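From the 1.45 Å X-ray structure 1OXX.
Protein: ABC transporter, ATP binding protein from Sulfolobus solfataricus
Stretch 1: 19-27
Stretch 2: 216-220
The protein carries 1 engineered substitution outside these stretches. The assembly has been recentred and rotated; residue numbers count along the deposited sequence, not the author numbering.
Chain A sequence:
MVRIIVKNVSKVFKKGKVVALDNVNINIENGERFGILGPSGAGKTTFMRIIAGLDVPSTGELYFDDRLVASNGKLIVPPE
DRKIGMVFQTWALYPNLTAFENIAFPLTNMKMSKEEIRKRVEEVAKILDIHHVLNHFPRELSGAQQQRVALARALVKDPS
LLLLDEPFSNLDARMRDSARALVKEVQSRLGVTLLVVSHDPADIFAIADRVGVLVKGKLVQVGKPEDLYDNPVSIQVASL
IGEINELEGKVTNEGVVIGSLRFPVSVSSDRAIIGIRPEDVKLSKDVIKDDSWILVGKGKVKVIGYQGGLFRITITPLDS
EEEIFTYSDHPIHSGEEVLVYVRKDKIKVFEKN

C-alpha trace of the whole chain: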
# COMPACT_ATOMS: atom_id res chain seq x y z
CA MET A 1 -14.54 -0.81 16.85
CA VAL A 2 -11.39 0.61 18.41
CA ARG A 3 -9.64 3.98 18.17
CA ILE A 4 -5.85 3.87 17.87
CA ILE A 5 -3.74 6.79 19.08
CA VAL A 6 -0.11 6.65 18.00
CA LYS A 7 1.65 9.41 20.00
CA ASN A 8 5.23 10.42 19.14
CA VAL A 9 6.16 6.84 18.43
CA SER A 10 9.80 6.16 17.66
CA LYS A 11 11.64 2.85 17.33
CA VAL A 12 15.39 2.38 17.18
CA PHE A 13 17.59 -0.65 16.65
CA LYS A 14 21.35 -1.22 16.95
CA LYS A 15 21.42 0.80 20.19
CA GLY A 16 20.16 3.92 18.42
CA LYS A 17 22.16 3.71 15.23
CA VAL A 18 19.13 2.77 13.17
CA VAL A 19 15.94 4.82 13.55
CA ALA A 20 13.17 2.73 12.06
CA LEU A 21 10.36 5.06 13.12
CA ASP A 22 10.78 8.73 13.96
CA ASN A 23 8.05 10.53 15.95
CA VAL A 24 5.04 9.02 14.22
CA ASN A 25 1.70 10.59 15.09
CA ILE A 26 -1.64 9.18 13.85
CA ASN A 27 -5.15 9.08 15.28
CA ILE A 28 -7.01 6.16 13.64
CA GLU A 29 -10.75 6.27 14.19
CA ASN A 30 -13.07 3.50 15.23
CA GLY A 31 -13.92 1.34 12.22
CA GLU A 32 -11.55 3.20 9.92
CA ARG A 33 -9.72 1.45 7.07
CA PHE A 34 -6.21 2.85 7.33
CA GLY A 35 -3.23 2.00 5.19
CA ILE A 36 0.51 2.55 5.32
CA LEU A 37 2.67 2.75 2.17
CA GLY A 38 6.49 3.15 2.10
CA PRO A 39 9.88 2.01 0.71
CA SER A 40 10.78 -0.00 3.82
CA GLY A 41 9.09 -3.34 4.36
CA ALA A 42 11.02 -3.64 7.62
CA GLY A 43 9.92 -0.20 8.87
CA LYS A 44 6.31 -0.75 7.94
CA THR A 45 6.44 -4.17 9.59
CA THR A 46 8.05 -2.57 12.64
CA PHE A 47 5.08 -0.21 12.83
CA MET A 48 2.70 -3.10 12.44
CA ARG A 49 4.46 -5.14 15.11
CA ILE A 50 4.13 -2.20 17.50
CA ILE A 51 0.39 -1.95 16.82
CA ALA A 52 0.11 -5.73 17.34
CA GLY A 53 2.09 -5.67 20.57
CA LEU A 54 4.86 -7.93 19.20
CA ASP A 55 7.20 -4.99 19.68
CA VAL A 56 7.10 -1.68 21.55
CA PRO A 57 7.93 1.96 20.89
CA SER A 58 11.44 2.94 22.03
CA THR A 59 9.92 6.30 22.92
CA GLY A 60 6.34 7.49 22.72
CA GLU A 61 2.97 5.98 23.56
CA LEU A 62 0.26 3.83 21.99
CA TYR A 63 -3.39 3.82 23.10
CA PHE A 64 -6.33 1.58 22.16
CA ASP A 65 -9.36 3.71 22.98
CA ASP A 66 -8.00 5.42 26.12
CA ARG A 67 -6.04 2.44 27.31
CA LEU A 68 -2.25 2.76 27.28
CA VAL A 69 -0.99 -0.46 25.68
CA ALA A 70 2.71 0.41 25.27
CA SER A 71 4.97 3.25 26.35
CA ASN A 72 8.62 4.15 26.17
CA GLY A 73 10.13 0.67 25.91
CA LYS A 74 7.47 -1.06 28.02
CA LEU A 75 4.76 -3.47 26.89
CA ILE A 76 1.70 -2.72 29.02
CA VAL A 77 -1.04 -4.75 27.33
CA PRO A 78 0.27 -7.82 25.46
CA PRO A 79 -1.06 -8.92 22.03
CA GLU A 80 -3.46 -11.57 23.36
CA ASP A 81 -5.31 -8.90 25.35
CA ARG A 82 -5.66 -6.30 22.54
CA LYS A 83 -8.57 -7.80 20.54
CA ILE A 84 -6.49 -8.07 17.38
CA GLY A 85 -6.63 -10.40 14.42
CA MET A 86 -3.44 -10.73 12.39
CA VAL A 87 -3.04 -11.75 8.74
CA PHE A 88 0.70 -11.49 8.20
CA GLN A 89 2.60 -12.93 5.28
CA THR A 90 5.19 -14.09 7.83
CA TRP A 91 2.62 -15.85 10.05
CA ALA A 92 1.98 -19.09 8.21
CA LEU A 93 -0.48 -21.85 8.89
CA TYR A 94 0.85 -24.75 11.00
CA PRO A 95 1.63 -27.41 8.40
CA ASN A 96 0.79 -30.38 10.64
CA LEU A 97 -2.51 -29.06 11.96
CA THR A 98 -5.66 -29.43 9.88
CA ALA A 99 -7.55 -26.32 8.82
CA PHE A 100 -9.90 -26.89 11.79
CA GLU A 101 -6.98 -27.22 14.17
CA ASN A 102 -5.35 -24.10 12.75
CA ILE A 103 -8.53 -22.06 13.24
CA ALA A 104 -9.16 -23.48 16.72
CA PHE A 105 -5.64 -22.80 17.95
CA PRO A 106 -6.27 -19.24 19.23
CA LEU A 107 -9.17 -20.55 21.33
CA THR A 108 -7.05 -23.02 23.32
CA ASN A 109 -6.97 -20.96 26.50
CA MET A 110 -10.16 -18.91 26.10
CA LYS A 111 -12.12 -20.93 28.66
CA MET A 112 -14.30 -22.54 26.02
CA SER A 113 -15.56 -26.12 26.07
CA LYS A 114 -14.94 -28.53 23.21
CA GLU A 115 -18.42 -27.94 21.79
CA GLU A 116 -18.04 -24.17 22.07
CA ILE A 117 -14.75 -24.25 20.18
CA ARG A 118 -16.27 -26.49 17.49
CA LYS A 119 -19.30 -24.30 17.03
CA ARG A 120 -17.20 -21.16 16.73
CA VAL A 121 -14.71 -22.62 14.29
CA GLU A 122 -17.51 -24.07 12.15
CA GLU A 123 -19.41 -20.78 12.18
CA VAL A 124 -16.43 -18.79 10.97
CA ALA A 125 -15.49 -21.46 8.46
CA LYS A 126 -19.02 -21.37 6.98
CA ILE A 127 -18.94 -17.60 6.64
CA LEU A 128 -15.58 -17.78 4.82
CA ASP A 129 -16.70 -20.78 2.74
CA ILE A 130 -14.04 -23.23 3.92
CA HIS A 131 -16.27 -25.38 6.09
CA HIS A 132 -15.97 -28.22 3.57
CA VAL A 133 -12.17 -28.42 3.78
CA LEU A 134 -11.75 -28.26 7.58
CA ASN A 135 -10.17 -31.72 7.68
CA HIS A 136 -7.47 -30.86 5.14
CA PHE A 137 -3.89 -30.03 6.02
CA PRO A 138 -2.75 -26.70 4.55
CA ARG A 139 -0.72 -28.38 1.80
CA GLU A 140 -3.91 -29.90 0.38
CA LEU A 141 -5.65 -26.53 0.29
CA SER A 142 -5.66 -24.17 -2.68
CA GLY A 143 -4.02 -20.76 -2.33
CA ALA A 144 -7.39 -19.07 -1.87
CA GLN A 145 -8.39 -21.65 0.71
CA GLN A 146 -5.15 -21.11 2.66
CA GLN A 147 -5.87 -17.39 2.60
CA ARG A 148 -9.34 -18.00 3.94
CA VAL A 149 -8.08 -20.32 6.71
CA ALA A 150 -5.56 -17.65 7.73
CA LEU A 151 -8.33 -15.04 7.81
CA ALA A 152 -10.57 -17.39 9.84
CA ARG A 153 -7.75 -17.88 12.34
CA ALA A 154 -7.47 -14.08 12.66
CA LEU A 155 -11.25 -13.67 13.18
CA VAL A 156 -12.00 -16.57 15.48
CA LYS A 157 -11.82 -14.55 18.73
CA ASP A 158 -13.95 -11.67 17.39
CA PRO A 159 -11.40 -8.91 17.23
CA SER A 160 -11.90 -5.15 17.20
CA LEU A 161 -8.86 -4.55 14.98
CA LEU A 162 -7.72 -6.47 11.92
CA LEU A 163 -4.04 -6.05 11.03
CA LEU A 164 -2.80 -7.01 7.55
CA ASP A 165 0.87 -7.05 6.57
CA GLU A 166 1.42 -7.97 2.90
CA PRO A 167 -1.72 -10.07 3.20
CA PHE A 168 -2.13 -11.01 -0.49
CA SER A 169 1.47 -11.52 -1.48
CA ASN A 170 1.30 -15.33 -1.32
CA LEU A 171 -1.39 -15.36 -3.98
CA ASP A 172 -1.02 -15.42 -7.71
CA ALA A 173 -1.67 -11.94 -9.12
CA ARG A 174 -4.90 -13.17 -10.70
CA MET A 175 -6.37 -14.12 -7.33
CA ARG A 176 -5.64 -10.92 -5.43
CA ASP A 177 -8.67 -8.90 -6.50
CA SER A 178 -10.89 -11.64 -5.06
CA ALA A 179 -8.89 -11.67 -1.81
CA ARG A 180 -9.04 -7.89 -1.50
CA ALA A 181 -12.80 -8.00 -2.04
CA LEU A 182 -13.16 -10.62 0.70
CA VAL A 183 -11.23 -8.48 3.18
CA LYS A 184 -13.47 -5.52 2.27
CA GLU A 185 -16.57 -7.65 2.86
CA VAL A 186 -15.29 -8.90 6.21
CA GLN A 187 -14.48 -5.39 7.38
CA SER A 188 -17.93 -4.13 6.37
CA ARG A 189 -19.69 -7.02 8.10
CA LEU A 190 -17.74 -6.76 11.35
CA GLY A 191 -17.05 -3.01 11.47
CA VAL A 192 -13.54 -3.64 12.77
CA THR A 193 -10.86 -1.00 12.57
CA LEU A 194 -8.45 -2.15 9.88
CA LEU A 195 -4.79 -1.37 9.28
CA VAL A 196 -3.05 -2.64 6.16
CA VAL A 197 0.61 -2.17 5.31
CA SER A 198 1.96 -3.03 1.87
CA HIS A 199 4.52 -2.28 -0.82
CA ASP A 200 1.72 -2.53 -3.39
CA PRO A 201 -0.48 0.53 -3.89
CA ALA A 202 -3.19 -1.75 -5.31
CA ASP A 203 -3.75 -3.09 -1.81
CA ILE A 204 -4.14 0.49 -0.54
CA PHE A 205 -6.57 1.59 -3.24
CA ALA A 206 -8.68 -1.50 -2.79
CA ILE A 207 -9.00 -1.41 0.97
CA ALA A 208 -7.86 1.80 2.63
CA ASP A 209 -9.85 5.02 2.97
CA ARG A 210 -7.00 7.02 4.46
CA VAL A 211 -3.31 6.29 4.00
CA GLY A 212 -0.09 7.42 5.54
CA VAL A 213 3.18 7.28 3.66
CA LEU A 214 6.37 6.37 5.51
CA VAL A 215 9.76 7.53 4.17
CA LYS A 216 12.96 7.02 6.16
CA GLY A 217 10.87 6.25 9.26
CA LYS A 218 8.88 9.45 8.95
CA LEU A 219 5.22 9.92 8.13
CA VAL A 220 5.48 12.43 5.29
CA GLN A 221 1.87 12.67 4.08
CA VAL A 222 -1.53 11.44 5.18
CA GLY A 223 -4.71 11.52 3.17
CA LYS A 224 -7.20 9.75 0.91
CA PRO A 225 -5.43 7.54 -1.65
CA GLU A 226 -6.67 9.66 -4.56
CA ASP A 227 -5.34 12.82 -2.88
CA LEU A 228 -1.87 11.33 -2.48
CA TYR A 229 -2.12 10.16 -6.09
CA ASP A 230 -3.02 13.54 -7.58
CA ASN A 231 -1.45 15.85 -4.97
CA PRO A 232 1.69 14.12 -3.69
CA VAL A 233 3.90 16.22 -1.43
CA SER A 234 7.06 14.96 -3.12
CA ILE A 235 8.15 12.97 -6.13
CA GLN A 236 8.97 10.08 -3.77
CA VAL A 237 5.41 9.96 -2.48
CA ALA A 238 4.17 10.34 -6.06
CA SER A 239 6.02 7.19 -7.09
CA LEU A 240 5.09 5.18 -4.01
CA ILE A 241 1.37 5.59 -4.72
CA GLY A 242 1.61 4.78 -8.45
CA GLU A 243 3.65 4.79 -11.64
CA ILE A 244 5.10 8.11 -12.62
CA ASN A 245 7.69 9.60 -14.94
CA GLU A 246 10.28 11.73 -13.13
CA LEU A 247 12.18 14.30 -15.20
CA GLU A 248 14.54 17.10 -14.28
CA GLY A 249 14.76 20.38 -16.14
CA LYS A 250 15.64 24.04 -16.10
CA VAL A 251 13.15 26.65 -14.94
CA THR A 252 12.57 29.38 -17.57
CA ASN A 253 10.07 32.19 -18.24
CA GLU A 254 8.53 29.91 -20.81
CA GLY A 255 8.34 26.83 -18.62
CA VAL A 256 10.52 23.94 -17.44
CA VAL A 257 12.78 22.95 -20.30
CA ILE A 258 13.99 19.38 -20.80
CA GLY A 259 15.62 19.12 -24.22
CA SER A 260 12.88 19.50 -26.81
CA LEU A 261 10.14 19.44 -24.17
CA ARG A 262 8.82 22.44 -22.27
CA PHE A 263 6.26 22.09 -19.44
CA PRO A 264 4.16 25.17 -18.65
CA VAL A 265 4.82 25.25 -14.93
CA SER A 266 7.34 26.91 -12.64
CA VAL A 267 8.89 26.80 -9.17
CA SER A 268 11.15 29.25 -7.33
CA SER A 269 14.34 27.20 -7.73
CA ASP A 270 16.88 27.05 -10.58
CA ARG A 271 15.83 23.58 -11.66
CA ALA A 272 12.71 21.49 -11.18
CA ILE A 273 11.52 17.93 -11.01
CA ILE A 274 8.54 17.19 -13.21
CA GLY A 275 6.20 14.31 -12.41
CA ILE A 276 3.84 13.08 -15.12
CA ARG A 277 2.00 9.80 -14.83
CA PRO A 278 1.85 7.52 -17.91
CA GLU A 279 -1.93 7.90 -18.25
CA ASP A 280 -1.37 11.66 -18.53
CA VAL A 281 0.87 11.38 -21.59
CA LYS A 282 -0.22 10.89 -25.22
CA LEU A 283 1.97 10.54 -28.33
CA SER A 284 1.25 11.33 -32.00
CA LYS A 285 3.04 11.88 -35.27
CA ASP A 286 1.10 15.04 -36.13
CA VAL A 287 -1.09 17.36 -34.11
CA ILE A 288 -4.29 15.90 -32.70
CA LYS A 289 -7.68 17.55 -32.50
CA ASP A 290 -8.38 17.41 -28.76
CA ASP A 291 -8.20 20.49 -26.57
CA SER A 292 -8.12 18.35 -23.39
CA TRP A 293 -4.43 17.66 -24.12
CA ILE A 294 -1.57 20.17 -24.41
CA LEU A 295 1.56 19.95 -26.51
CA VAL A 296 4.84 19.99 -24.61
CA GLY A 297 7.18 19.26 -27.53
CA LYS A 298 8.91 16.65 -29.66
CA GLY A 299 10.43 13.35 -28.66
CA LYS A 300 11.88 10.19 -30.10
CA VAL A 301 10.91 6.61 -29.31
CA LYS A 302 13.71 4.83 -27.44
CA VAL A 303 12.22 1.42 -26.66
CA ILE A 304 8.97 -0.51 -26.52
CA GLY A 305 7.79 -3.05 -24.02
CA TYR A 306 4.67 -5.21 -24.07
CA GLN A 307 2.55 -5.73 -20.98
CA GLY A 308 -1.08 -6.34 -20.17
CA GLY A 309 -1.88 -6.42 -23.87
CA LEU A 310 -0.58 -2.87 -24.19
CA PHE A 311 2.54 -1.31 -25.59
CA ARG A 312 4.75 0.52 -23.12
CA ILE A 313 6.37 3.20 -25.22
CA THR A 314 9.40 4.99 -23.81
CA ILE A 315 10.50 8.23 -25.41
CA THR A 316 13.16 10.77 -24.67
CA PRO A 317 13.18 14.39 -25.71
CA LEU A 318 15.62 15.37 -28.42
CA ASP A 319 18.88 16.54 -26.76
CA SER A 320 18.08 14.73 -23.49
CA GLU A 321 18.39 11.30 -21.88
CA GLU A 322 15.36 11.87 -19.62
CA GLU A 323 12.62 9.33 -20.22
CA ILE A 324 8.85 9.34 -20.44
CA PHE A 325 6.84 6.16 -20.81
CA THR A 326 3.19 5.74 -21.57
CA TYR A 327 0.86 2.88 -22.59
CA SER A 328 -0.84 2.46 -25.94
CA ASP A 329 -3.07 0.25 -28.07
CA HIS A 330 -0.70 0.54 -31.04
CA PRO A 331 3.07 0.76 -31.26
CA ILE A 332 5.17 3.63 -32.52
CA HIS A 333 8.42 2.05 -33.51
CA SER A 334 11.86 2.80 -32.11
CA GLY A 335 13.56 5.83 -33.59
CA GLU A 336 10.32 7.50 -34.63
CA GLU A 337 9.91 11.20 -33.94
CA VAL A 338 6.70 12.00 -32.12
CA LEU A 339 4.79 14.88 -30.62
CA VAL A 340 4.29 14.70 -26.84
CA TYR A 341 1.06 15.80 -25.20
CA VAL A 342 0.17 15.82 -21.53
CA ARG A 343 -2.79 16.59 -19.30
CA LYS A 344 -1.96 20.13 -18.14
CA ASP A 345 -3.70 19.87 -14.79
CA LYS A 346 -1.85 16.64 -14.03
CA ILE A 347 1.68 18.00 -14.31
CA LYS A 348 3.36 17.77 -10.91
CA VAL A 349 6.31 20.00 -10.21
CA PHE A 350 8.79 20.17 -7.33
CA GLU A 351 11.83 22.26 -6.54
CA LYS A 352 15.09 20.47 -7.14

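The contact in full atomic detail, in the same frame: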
# COMPACT_ATOMS: atom_id res chain seq x y z
N VAL A 19 17.21 4.26 13.11
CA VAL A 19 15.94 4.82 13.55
C VAL A 19 14.88 4.37 12.57
O VAL A 19 14.75 4.93 11.47
CB VAL A 19 16.00 6.34 13.65
CG1 VAL A 19 14.65 6.89 14.09
CG2 VAL A 19 17.09 6.77 14.63
N ALA A 20 14.15 3.34 12.95
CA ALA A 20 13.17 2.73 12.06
C ALA A 20 11.89 3.55 11.96
O ALA A 20 11.24 3.59 10.90
CB ALA A 20 12.85 1.32 12.55
N LEU A 21 11.50 4.16 13.07
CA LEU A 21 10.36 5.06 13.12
C LEU A 21 10.75 6.29 13.92
O LEU A 21 11.33 6.17 15.01
CB LEU A 21 9.14 4.39 13.77
CG LEU A 21 8.59 3.15 13.11
CD1 LEU A 21 7.58 2.52 14.04
CD2 LEU A 21 7.97 3.48 11.77
N ASP A 22 10.40 7.45 13.38
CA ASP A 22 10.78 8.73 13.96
C ASP A 22 9.57 9.62 14.24
O ASP A 22 9.01 10.22 13.32
CB ASP A 22 11.76 9.44 13.02
CG ASP A 22 12.36 10.66 13.64
OD1 ASP A 22 13.34 11.19 13.07
OD2 ASP A 22 11.92 11.18 14.68
N ASN A 23 9.14 9.67 15.50
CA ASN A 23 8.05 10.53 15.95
C ASN A 23 6.78 10.46 15.11
O ASN A 23 6.29 11.47 14.58
CB ASN A 23 8.52 11.97 16.07
CG ASN A 23 7.98 12.64 17.30
OD1 ASN A 23 8.45 12.38 18.41
ND2 ASN A 23 6.97 13.49 17.12
N VAL A 24 6.24 9.26 15.01
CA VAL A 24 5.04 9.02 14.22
C VAL A 24 3.80 9.36 15.03
O VAL A 24 3.63 8.90 16.17
CB VAL A 24 4.98 7.58 13.74
CG1 VAL A 24 3.66 7.31 13.03
CG2 VAL A 24 6.15 7.26 12.83
N ASN A 25 2.94 10.18 14.45
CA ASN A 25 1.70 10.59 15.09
C ASN A 25 0.50 10.35 14.17
O ASN A 25 0.43 10.91 13.08
CB ASN A 25 1.76 12.06 15.48
CG ASN A 25 2.68 12.31 16.66
OD1 ASN A 25 2.30 12.05 17.80
ND2 ASN A 25 3.90 12.79 16.39
N ILE A 26 -0.43 9.49 14.60
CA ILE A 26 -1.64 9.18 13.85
C ILE A 26 -2.75 8.88 14.82
O ILE A 26 -2.52 8.22 15.83
CB ILE A 26 -1.49 7.90 13.00
CG1 ILE A 26 -0.15 7.81 12.30
CG2 ILE A 26 -2.62 7.82 11.98
CD1 ILE A 26 0.09 6.45 11.65
N ASN A 27 -3.94 9.40 14.53
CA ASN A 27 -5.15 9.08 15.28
C ASN A 27 -6.06 8.33 14.32
O ASN A 27 -6.63 8.92 13.39
CB ASN A 27 -5.87 10.32 15.81
CG ASN A 27 -5.00 11.19 16.70
OD1 ASN A 27 -4.20 10.68 17.49
ND2 ASN A 27 -5.20 12.51 16.62
N LYS A 216 11.86 6.92 5.21
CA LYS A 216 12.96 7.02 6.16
C LYS A 216 12.47 7.08 7.61
O LYS A 216 13.02 7.80 8.43
CB LYS A 216 13.84 8.23 5.83
N GLY A 217 11.40 6.34 7.91
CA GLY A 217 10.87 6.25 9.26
C GLY A 217 9.93 7.38 9.64
O GLY A 217 9.39 7.43 10.75
N LYS A 218 9.70 8.29 8.70
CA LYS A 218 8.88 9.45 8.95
C LYS A 218 7.60 9.43 8.14
O LYS A 218 7.58 9.02 6.98
CB LYS A 218 9.65 10.73 8.63
CG LYS A 218 10.87 10.99 9.50
CD LYS A 218 11.46 12.36 9.17
CE LYS A 218 12.70 12.66 10.01
NZ LYS A 218 13.31 13.96 9.62
N LEU A 219 6.51 9.80 8.79
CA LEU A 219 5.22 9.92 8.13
C LEU A 219 5.23 11.26 7.40
O LEU A 219 5.23 12.32 8.05
CB LEU A 219 4.13 9.89 9.18
CG LEU A 219 2.71 9.77 8.70
CD1 LEU A 219 2.49 8.40 8.10
CD2 LEU A 219 1.78 9.99 9.89
N VAL A 220 5.28 11.22 6.07
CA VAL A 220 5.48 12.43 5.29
C VAL A 220 4.21 13.01 4.68
O VAL A 220 4.19 14.19 4.31
CB VAL A 220 6.54 12.21 4.18
CG1 VAL A 220 7.92 11.88 4.78
CG2 VAL A 220 6.14 11.13 3.23
O HOH W 1 14.34 7.57 10.68
O HOH W 2 6.86 10.87 11.50

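What holds the two backbones together directly? One hydrogen bond does: the amide N of Asp22 donates to the carbonyl O of Gly217 at 2.8 Å, with an N-H...O angle of 161°, close to straight. The same carbonyl also receives a CA-H...O contact from the preceding residue, with Leu21 CA lying 3.5 Å from Gly217 O. The two chains are nearest in register here, Leu21 CA and Gly217 CA being 4.1 Å apart, whereas Val24 CA and Leu219 CA are separated by 6.2 Å. The chain turns a corner at Asn23, and beyond it no direct backbone hydrogen bond joins the two stretches.

Why does a glycine fit at the closest point? Gly217 CA sits only 3.1 Å from Ala20 O, so the backbones meet with little room between them. A CB built on Gly217 would point toward stretch 1 and fall 2.8 Å from Ala20 O, a clash, and 3.2 Å from Val19 O, which is tight. Its positive phi of 84° independently favours glycine. With no CB, Gly217 avoids that clash, and its carbonyl bonds to the Asp22 amide at this same close approach.

How do waters extend the backbone pairing? Two of them bridge the stretches, one to each side of the direct bond along stretch 2. Water 1 donates to Val19 O at 2.8 Å and to Lys216 O at 2.6 Å, linking two carbonyls that could not bond to each other for want of a donor. Water 2 donates to Asp22 O at 2.9 Å and accepts from Leu219 N, also at 2.9 Å, so it relays a carbonyl to an amide where the chains are spreading apart.

Does charge add to the contact? Asp22 directs its CA-to-CB bond toward stretch 2, and its OD1 approaches Lys218 CE at 3.5 Å. The lysine runs out with chi2, chi3 and chi4 all t, which leaves Lys218 NZ 4.4 Å from Asp22 OD1. Opposite charges are therefore near each other, but beyond salt-bridge distance, and any attraction is of the longer-range kind.

Where do apolar side chains meet? They meet past the corner, where the CA-to-CB bond of Leu219 points toward stretch 1 and its side chain fills part of the wider gap. The apolar pair is Leu219 with Ile26: Leu219 CD2 packs 3.8 Å from Ile26 CG1 and also lies 3.6 Å from the backbone O of Asn25. Ile26 starts out sideways, but the end of its side chain comes nearer to stretch 2. Val24, buried and also past the corner, touches backbone instead, its CG2 3.9 Å from Gly217 O.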